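Local coordinates for uncharacterized protein (Enterococcus faecalis, PDB 2QRU) that is of unknown function but probably acts as a hydrolase of the alpha/beta-hydrolase superfamily, at residues K144-I150 with H177-Q181; T42-L46 with V61-D65. All blocks are in the same frame, centred on the assembly; numbering follows the deposited sequence. Where two conformers were deposited one is given.

Overall arrangement
Both contacts join a loop to a regular element of one alpha/beta-hydrolase chain, but at different depths. Interaction 2 is buried: 42-46, with its 3-10 turn at 43-45, lies against strand 59-64 of the central sheet, its centre about 10 Å from that of the chain. Interaction 1 is a surface contact, its centre about 22 Å from that of the chain, where the loop 144-150 packs along one side of the last turn of helix 173-181. The two share no element, and their nearest atoms are about 12 Å apart. Their chemistry differs: the buried lysine and aspartate pair with each other and with T16, whereas the surface loop is held by a neutral glutamine amide bonded to its backbone groups.

Interaction 1: residues K144-I150 with H177-Q181; sequences KLLKQAI and HYSIQ
The side-chain amide of Q181 stands in for a backbone partner to the irregular loop 144-150. Its OE1 accepts from I150 N at 2.9 Å, nearly straight (174°), while its NE2 donates to Q148 O at 3.1 Å (161°) and, in a weak, bent bond of 123°, to L146 O, also at 3.1 Å. Glutamine suits this place because it offers acceptor and donor together to a loop without regular backbone pairing; chi1 near -63° and an extended chi2 carry the amide across. A water donates to Q181 OE1 (2.6 Å) and I150 O (2.8 Å).

Residues 177-181 form the last turn of helix 173-181, with Q181 N bonded to H177 O at 3.0 Å. The loop is mostly extended, broken at L145 (psi -41°) and K147 (phi/psi -66/-41°). Loop and helix both lie in the insertion between strands 127-130 and 213-218, where alpha/beta hydrolases commonly carry cap (lid) elements, consistent with a cap region here. CA atoms lie closest at I150-Y178 (5.8 Å), then L146-H177 (7.2 Å) and A149-Q181 (7.5 Å).

Beyond the amide, L146, I150 and L145, all in m,t rotamers, pack against the helix. With H177 chi1 also m, branched L146 sets CG over one imidazole face, 4.2 Å from the centroid, a CH-pi contact, and CD1 3.6 Å from H177 CB. Buried I150 covers the same H177 CB with CD1 (3.6 Å) and meets Y178 CD1 with CG2 (4.0 Å). L145 CD1 touches I180 CD1 at 3.7 Å.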
loop_
_atom_site.group_PDB
_atom_site.type_symbol
_atom_site.label_atom_id
_atom_site.label_comp_id
_atom_site.label_asym_id
_atom_site.label_seq_id
_atom_site.Cartn_x
_atom_site.Cartn_y
_atom_site.Cartn_z
ATOM N N LYS A 144 0.927 15.636 14.483
ATOM C CA LYS A 144 0.632 16.899 13.824
ATOM C C LYS A 144 1.307 16.803 12.465
ATOM O O LYS A 144 2.540 16.737 12.363
ATOM C CB LYS A 144 1.101 18.111 14.656
ATOM C CG LYS A 144 0.588 19.495 14.185
ATOM C CD LYS A 144 -0.918 19.514 13.865
ATOM C CE LYS A 144 -1.793 19.460 15.114
ATOM N NZ LYS A 144 -3.225 19.158 14.792
ATOM N N LEU A 145 0.470 16.721 11.432
ATOM C CA LEU A 145 0.918 16.516 10.059
ATOM C C LEU A 145 0.581 17.754 9.216
ATOM O O LEU A 145 1.388 18.181 8.375
ATOM C CB LEU A 145 0.292 15.239 9.479
ATOM C CG LEU A 145 0.381 13.985 10.367
ATOM C CD1 LEU A 145 -0.468 12.812 9.850
ATOM C CD2 LEU A 145 1.831 13.565 10.598
ATOM N N LEU A 146 -0.610 18.309 9.439
ATOM C CA LEU A 146 -0.993 19.611 8.905
ATOM C C LEU A 146 -1.181 20.575 10.060
ATOM O O LEU A 146 -2.027 20.345 10.926
ATOM C CB LEU A 146 -2.300 19.527 8.112
ATOM C CG LEU A 146 -2.310 18.942 6.695
ATOM C CD1 LEU A 146 -3.731 18.973 6.174
ATOM C CD2 LEU A 146 -1.373 19.695 5.736
ATOM N N LYS A 147 -0.400 21.651 10.064
ATOM C CA LYS A 147 -0.472 22.671 11.118
ATOM C C LYS A 147 -1.804 23.443 11.139
ATOM O O LYS A 147 -2.352 23.703 12.221
ATOM C CB LYS A 147 0.738 23.625 11.032
ATOM C CG LYS A 147 0.613 24.947 11.801
ATOM C CD LYS A 147 1.984 25.458 12.258
ATOM C CE LYS A 147 2.097 26.977 12.184
ATOM N NZ LYS A 147 1.014 27.686 12.910
ATOM N N GLN A 148 -2.315 23.796 9.959
ATOM C CA GLN A 148 -3.571 24.547 9.856
ATOM C C GLN A 148 -4.782 23.658 10.124
ATOM O O GLN A 148 -4.904 22.573 9.550
ATOM C CB GLN A 148 -3.711 25.212 8.484
ATOM C CG GLN A 148 -2.633 26.224 8.148
ATOM C CD GLN A 148 -2.900 26.915 6.831
ATOM O OE1 GLN A 148 -3.648 27.892 6.768
ATOM N NE2 GLN A 148 -2.293 26.410 5.765
ATOM N N ALA A 149 -5.670 24.132 10.995
ATOM C CA ALA A 149 -6.904 23.418 11.330
ATOM C C ALA A 149 -7.873 23.388 10.145
ATOM O O ALA A 149 -8.239 24.435 9.597
ATOM C CB ALA A 149 -7.571 24.046 12.557
ATOM N N ILE A 150 -8.257 22.178 9.747
ATOM C CA ILE A 150 -9.247 21.968 8.693
ATOM C C ILE A 150 -10.645 22.126 9.286
ATOM O O ILE A 150 -10.965 21.499 10.293
ATOM C CB ILE A 150 -9.087 20.564 8.045
ATOM C CG1 ILE A 150 -7.713 20.442 7.375
ATOM C CG2 ILE A 150 -10.196 20.284 7.026
ATOM C CD1 ILE A 150 -7.364 19.038 6.946
ATOM N N HIS A 177 -7.043 14.143 6.731
ATOM C CA HIS A 177 -6.386 14.990 7.705
ATOM C C HIS A 177 -7.323 15.578 8.738
ATOM O O HIS A 177 -6.933 15.759 9.900
ATOM C CB HIS A 177 -5.496 16.007 7.020
ATOM C CG HIS A 177 -4.283 15.380 6.434
ATOM N ND1 HIS A 177 -3.143 15.151 7.170
ATOM C CD2 HIS A 177 -4.057 14.848 5.211
ATOM C CE1 HIS A 177 -2.251 14.537 6.417
ATOM N NE2 HIS A 177 -2.779 14.344 5.222
ATOM N N TYR A 178 -8.566 15.835 8.325
ATOM C CA TYR A 178 -9.628 16.209 9.249
ATOM C C TYR A 178 -9.840 15.116 10.310
ATOM O O TYR A 178 -9.881 15.411 11.507
ATOM C CB TYR A 178 -10.927 16.480 8.478
ATOM C CG TYR A 178 -12.104 16.874 9.353
ATOM C CD1 TYR A 178 -12.238 18.182 9.817
ATOM C CD2 TYR A 178 -13.085 15.946 9.701
ATOM C CE1 TYR A 178 -13.318 18.560 10.614
ATOM C CE2 TYR A 178 -14.176 16.315 10.506
ATOM C CZ TYR A 178 -14.281 17.621 10.953
ATOM O OH TYR A 178 -15.347 17.999 11.737
ATOM N N SER A 179 -9.946 13.858 9.874
ATOM C CA SER A 179 -10.237 12.773 10.808
ATOM C C SER A 179 -9.101 12.627 11.818
ATOM O O SER A 179 -9.354 12.388 12.996
ATOM C CB SER A 179 -10.548 11.451 10.096
ATOM O OG SER A 179 -9.402 10.864 9.490
ATOM N N ILE A 180 -7.866 12.821 11.360
ATOM C CA ILE A 180 -6.707 12.808 12.251
ATOM C C ILE A 180 -6.795 13.933 13.283
ATOM O O ILE A 180 -6.702 13.682 14.495
ATOM C CB ILE A 180 -5.374 12.895 11.471
ATOM C CG1 ILE A 180 -5.162 11.617 10.649
ATOM C CG2 ILE A 180 -4.195 13.126 12.442
ATOM C CD1 ILE A 180 -3.978 11.659 9.676
ATOM N N GLN A 181 -6.998 15.164 12.806
ATOM C CA GLN A 181 -7.053 16.336 13.684
ATOM C C GLN A 181 -8.193 16.242 14.693
ATOM O O GLN A 181 -8.088 16.769 15.800
ATOM C CB GLN A 181 -7.192 17.626 12.872
ATOM C CG GLN A 181 -6.006 17.918 11.945
ATOM C CD GLN A 181 -6.170 19.211 11.160
ATOM O OE1 GLN A 181 -7.266 19.775 11.072
ATOM N NE2 GLN A 181 -5.071 19.694 10.592
HETATM O O HOH W 1 -9.661 19.822 12.138
#

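Interaction 2: residues T42-L46 with V61-D65. With EDO (1,2-ethanediol), chain G.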
loop_
_atom_site.group_PDB
_atom_site.type_symbol
_atom_site.label_atom_id
_atom_site.label_comp_id
_atom_site.label_asym_id
_atom_site.label_seq_id
_atom_site.Cartn_x
_atom_site.Cartn_y
_atom_site.Cartn_z
ATOM N N THR A 42 -5.281 6.991 -5.028
ATOM C CA THR A 42 -5.542 6.398 -6.310
ATOM C C THR A 42 -4.379 5.523 -6.755
ATOM O O THR A 42 -3.223 5.853 -6.495
ATOM C CB THR A 42 -5.785 7.534 -7.353
ATOM O OG1 THR A 42 -5.915 6.978 -8.660
ATOM C CG2 THR A 42 -4.624 8.535 -7.354
ATOM N N LYS A 43 -4.705 4.403 -7.399
ATOM C CA LYS A 43 -3.730 3.563 -8.130
ATOM C C LYS A 43 -2.878 4.389 -9.083
ATOM O O LYS A 43 -1.767 3.999 -9.429
ATOM C CB LYS A 43 -4.416 2.442 -8.914
ATOM C CG LYS A 43 -5.486 2.896 -9.950
ATOM C CD LYS A 43 -6.069 1.699 -10.694
ATOM C CE LYS A 43 -7.186 2.149 -11.698
ATOM N NZ LYS A 43 -8.278 2.880 -10.978
ATOM N N SER A 44 -3.424 5.521 -9.538
ATOM C CA SER A 44 -2.690 6.471 -10.374
ATOM C C SER A 44 -1.528 7.221 -9.689
ATOM O O SER A 44 -0.808 7.939 -10.376
ATOM C CB SER A 44 -3.682 7.473 -10.985
ATOM O OG SER A 44 -4.718 6.769 -11.644
ATOM N N ASP A 45 -1.323 7.051 -8.368
ATOM C CA ASP A 45 -0.210 7.734 -7.683
ATOM C C ASP A 45 1.130 7.058 -7.968
ATOM O O ASP A 45 2.170 7.538 -7.526
ATOM C CB ASP A 45 -0.426 7.925 -6.165
ATOM C CG ASP A 45 -0.263 6.633 -5.360
ATOM O OD1 ASP A 45 0.266 5.625 -5.888
ATOM O OD2 ASP A 45 -0.621 6.647 -4.162
ATOM N N LEU A 46 1.096 5.941 -8.693
ATOM C CA LEU A 46 2.308 5.140 -8.920
ATOM C C LEU A 46 3.325 5.982 -9.698
ATOM O O LEU A 46 3.050 6.411 -10.834
ATOM C CB LEU A 46 1.963 3.879 -9.688
ATOM C CG LEU A 46 3.145 3.020 -10.180
ATOM C CD1 LEU A 46 4.036 2.515 -9.024
ATOM C CD2 LEU A 46 2.618 1.863 -11.007
ATOM N N VAL A 61 3.168 -4.508 -14.218
ATOM C CA VAL A 61 2.626 -3.887 -13.009
ATOM C C VAL A 61 1.103 -3.849 -13.082
ATOM O O VAL A 61 0.527 -3.428 -14.090
ATOM C CB VAL A 61 3.197 -2.464 -12.798
ATOM C CG1 VAL A 61 2.558 -1.818 -11.575
ATOM C CG2 VAL A 61 4.725 -2.518 -12.613
ATOM N N LEU A 62 0.479 -4.298 -11.999
ATOM C CA LEU A 62 -0.986 -4.282 -11.875
ATOM C C LEU A 62 -1.314 -3.341 -10.716
ATOM O O LEU A 62 -1.191 -3.728 -9.560
ATOM C CB LEU A 62 -1.510 -5.703 -11.603
ATOM C CG LEU A 62 -1.039 -6.753 -12.622
ATOM C CD1 LEU A 62 -1.416 -8.150 -12.201
ATOM C CD2 LEU A 62 -1.573 -6.437 -14.030
ATOM N N ALA A 63 -1.679 -2.099 -11.033
ATOM C CA ALA A 63 -1.949 -1.093 -10.010
ATOM C C ALA A 63 -3.434 -1.174 -9.669
ATOM O O ALA A 63 -4.273 -0.940 -10.536
ATOM C CB ALA A 63 -1.575 0.305 -10.523
ATOM N N LEU A 64 -3.754 -1.522 -8.425
ATOM C CA LEU A 64 -5.095 -2.040 -8.117
ATOM C C LEU A 64 -5.942 -1.109 -7.232
ATOM O O LEU A 64 -5.431 -0.505 -6.279
ATOM C CB LEU A 64 -4.935 -3.433 -7.434
ATOM C CG LEU A 64 -6.153 -4.323 -7.218
ATOM C CD1 LEU A 64 -6.854 -4.638 -8.562
ATOM C CD2 LEU A 64 -5.801 -5.633 -6.456
ATOM N N ASP A 65 -7.244 -1.021 -7.534
ATOM C CA ASP A 65 -8.158 -0.280 -6.656
ATOM C C ASP A 65 -8.397 -1.031 -5.356
ATOM O O ASP A 65 -8.462 -2.265 -5.347
ATOM C CB ASP A 65 -9.551 -0.161 -7.298
ATOM C CG ASP A 65 -9.633 0.828 -8.459
ATOM O OD1 ASP A 65 -8.727 1.645 -8.702
ATOM O OD2 ASP A 65 -10.673 0.776 -9.142
HETATM C C1 EDO G . -1.121 9.795 -3.011
HETATM O O1 EDO G . -0.158 9.115 -2.180
HETATM C C2 EDO G . -2.461 9.074 -2.789
HETATM O O2 EDO G . -2.824 8.116 -3.790
HETATM O O HOH W 2 -7.262 3.537 -6.885
#
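The beta-alpha-beta crossover from strand 28-33 through helix 48-55 to the parallel strand 59-64 includes 42-46, whose 3-10 turn 43-45 packs back on the end of the second strand. K43 NZ forms a salt bridge with D65 OD1 at 2.6 Å. The long lysine chain suits the place: its CD passes A63 O at 3.2 Å and its CB lies 3.9 Å from A63 CB, so the aliphatic part packs on the strand while the ammonium reaches the carboxylate just beyond it. T16 OG1 is a further partner of both K43 NZ and D65 OD2, and a water lies between K43 N (2.7 Å) and D65 OD1 (3.0 Å).

Small A63 lets the turn come close, with K43 and A63 CA atoms 5.3 Å apart, and L46 CD2 meets V61 CG1 at 3.7 Å. The turn is held by D45 N to T42 O (2.9 Å) and by an ST turn, S44 N to T42 OG1 (3.0 Å). A 1,2-ethanediol, probably from the crystallisation liquor, accepts from T42 N and donates to D45 OD2 through its O2. D45 also bonds Y32 OH through OD1 and G35 N through OD2; H34 and G35 begin an HGGG stretch like that forming the oxyanion hole in relatives of this family.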